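PDB 2UX9: dodecin from Thermus thermophilus, which binds and sequesters flavins such as FMN and FAD, and coenzyme A, probably as a storage protein that shields the cell from reactions of the free cofactors. Local coordinates for residues 25-28 / 29-32. The protein carries 1 engineered substitution. Residues are numbered along the deposited sequence; the frame is centred on the assembly and turned at random.
With COA (coenzyme A), chain Q.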
# COMPACT_ATOMS: atom_id res chain seq x y z
N ALA C 25 -1.27 -23.65 11.61
CA ALA C 25 -1.85 -22.52 12.35
C ALA C 25 -3.31 -22.80 12.70
O ALA C 25 -3.74 -22.58 13.82
CB ALA C 25 -1.71 -21.22 11.59
N LEU C 26 -4.05 -23.32 11.73
CA LEU C 26 -5.47 -23.57 11.94
C LEU C 26 -5.71 -24.72 12.90
O LEU C 26 -6.68 -24.69 13.65
CB LEU C 26 -6.17 -23.83 10.60
CG LEU C 26 -6.15 -22.69 9.59
CD1 LEU C 26 -6.98 -23.01 8.35
CD2 LEU C 26 -6.64 -21.40 10.22
N ALA C 27 -4.86 -25.74 12.88
CA ALA C 27 -4.98 -26.86 13.82
C ALA C 27 -4.76 -26.38 15.25
O ALA C 27 -5.47 -26.79 16.17
CB ALA C 27 -3.98 -27.94 13.48
N ARG C 28 -3.80 -25.50 15.45
CA ARG C 28 -3.59 -24.94 16.78
C ARG C 28 -4.76 -24.04 17.16
O ARG C 28 -5.26 -24.11 18.29
CB ARG C 28 -2.27 -24.17 16.85
CG ARG C 28 -2.06 -23.41 18.15
CD ARG C 28 -2.16 -24.30 19.39
NE ARG C 28 -2.03 -23.51 20.61
CZ ARG C 28 -3.01 -22.82 21.18
NH1 ARG C 28 -4.23 -22.78 20.66
NH2 ARG C 28 -2.76 -22.13 22.29
N ALA C 29 -5.22 -23.21 16.24
CA ALA C 29 -6.32 -22.31 16.54
C ALA C 29 -7.57 -23.06 17.03
O ALA C 29 -8.22 -22.63 17.99
CB ALA C 29 -6.67 -21.48 15.35
N ARG C 30 -7.88 -24.18 16.40
CA ARG C 30 -9.10 -24.93 16.76
C ARG C 30 -9.02 -25.68 18.09
O ARG C 30 -10.04 -26.14 18.62
CB ARG C 30 -9.55 -25.85 15.63
CG ARG C 30 -8.69 -27.03 15.33
CD ARG C 30 -9.44 -27.97 14.37
NE ARG C 30 -8.62 -29.09 13.92
CZ ARG C 30 -7.83 -29.10 12.85
NH1 ARG C 30 -7.68 -28.03 12.05
NH2 ARG C 30 -7.14 -30.21 12.57
N LYS C 31 -7.82 -25.79 18.66
CA LYS C 31 -7.69 -26.33 20.01
C LYS C 31 -8.39 -25.46 21.05
O LYS C 31 -8.91 -25.98 22.03
CB LYS C 31 -6.22 -26.52 20.39
CG LYS C 31 -5.53 -27.60 19.59
CD LYS C 31 -4.10 -27.83 20.04
CE LYS C 31 -3.65 -29.23 19.68
NZ LYS C 31 -4.24 -30.25 20.60
N THR C 32 -8.40 -24.14 20.84
CA THR C 32 -8.96 -23.22 21.82
C THR C 32 -10.04 -22.26 21.30
O THR C 32 -10.77 -21.69 22.10
CB THR C 32 -7.82 -22.38 22.47
OG1 THR C 32 -7.09 -21.69 21.46
CG2 THR C 32 -6.86 -23.29 23.23
N1A COA Q . -16.42 -16.64 21.07
C2A COA Q . -16.14 -16.25 22.37
N3A COA Q . -15.17 -16.89 23.09
C4A COA Q . -14.48 -17.91 22.55
C5A COA Q . -14.74 -18.32 21.24
C6A COA Q . -15.72 -17.67 20.49
N6A COA Q . -15.96 -17.99 19.21
N7A COA Q . -13.91 -19.34 20.97
C8A COA Q . -13.14 -19.59 22.05
N9A COA Q . -13.48 -18.69 23.03
C1B COA Q . -12.78 -18.46 24.30
C2B COA Q . -12.42 -19.73 25.06
O2B COA Q . -13.50 -20.29 25.76
C3B COA Q . -11.34 -19.20 25.97
O3B COA Q . -11.89 -18.50 27.05
P3B COA Q . -11.47 -18.85 28.56
O7A COA Q . -12.16 -17.81 29.41
O8A COA Q . -11.85 -20.26 28.88
O9A COA Q . -9.98 -18.66 28.68
C4B COA Q . -10.60 -18.25 25.06
O4B COA Q . -11.51 -17.89 24.02
C5B COA Q . -9.36 -18.96 24.54
O5B COA Q . -8.45 -19.15 25.61
P1A COA Q . -7.04 -18.39 25.69
O1A COA Q . -6.61 -18.19 27.13
O2A COA Q . -7.06 -17.07 24.94
O3A COA Q . -5.98 -19.42 25.08
P2A COA Q . -5.38 -19.44 23.60
O4A COA Q . -4.62 -20.73 23.66
O5A COA Q . -6.47 -19.49 22.57
O6A COA Q . -4.42 -18.16 23.45
CBP COA Q . -2.83 -16.45 24.04
CCP COA Q . -3.49 -17.77 24.44
CDP COA Q . -1.90 -15.99 25.15
CEP COA Q . -2.02 -16.68 22.77
CAP COA Q . -3.90 -15.39 23.76
OAP COA Q . -4.85 -15.38 24.79
C9P COA Q . -3.30 -14.03 23.58
O9P COA Q . -2.62 -13.73 22.40
N8P COA Q . -3.41 -13.13 24.54
C7P COA Q . -2.33 -12.15 24.71
C6P COA Q . -2.89 -10.90 25.33
C5P COA Q . -1.95 -9.75 25.17
O5P COA Q . -1.85 -9.14 24.09
N4P COA Q . -1.28 -9.44 26.26
C3P COA Q . -0.92 -8.07 26.55
C2P COA Q . 0.58 -7.94 26.40
S1P COA Q . 1.11 -6.23 26.51
O HOH W 1 -9.04 -25.43 12.13
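Arg28 and Thr32, one helical turn apart near the end of helix 18-32, hold the same phosphate of coenzyme A. Arg28 NH1 donates to Thr32 OG1 over 3.2 Å, and the hydroxyl oxygen lies in the guanidinium plane. O4A of coenzyme A also lies at the guanidinium edge and takes a nearly straight bond of 2.7 Å from Arg28 NH2 (173°). Thr32 OG1 donates in turn to O5A of that phosphate at 2.5 Å. The Arg28 chain starts with CG anti to the backbone N (chi1 173°) and bends at chi2, which carries the guanidinium along the helix to Thr32. Lys31 crosses the Arg28 chain at about a right angle, CD against CD at 4.1 Å. Arg30 turns at chi1 (70°) and then runs extended, back toward Ala27. One face of its guanidinium lies over Ala27 CA, and a water at its edge links NH1 to Leu26 O. On the buried side, Leu26 packs on Phe39 and Val62 of the sheet. Lys6 of two neighbouring subunits also bonds this coenzyme A. Replacing Arg28 with alanine is likely to leave O4A without this charged donor and Thr32 OG1 without its NH1 bond. Pairing a cation with a hydroxyl donor is consistent with gripping a phosphate, whose negative charge Arg28 would probably offset in part.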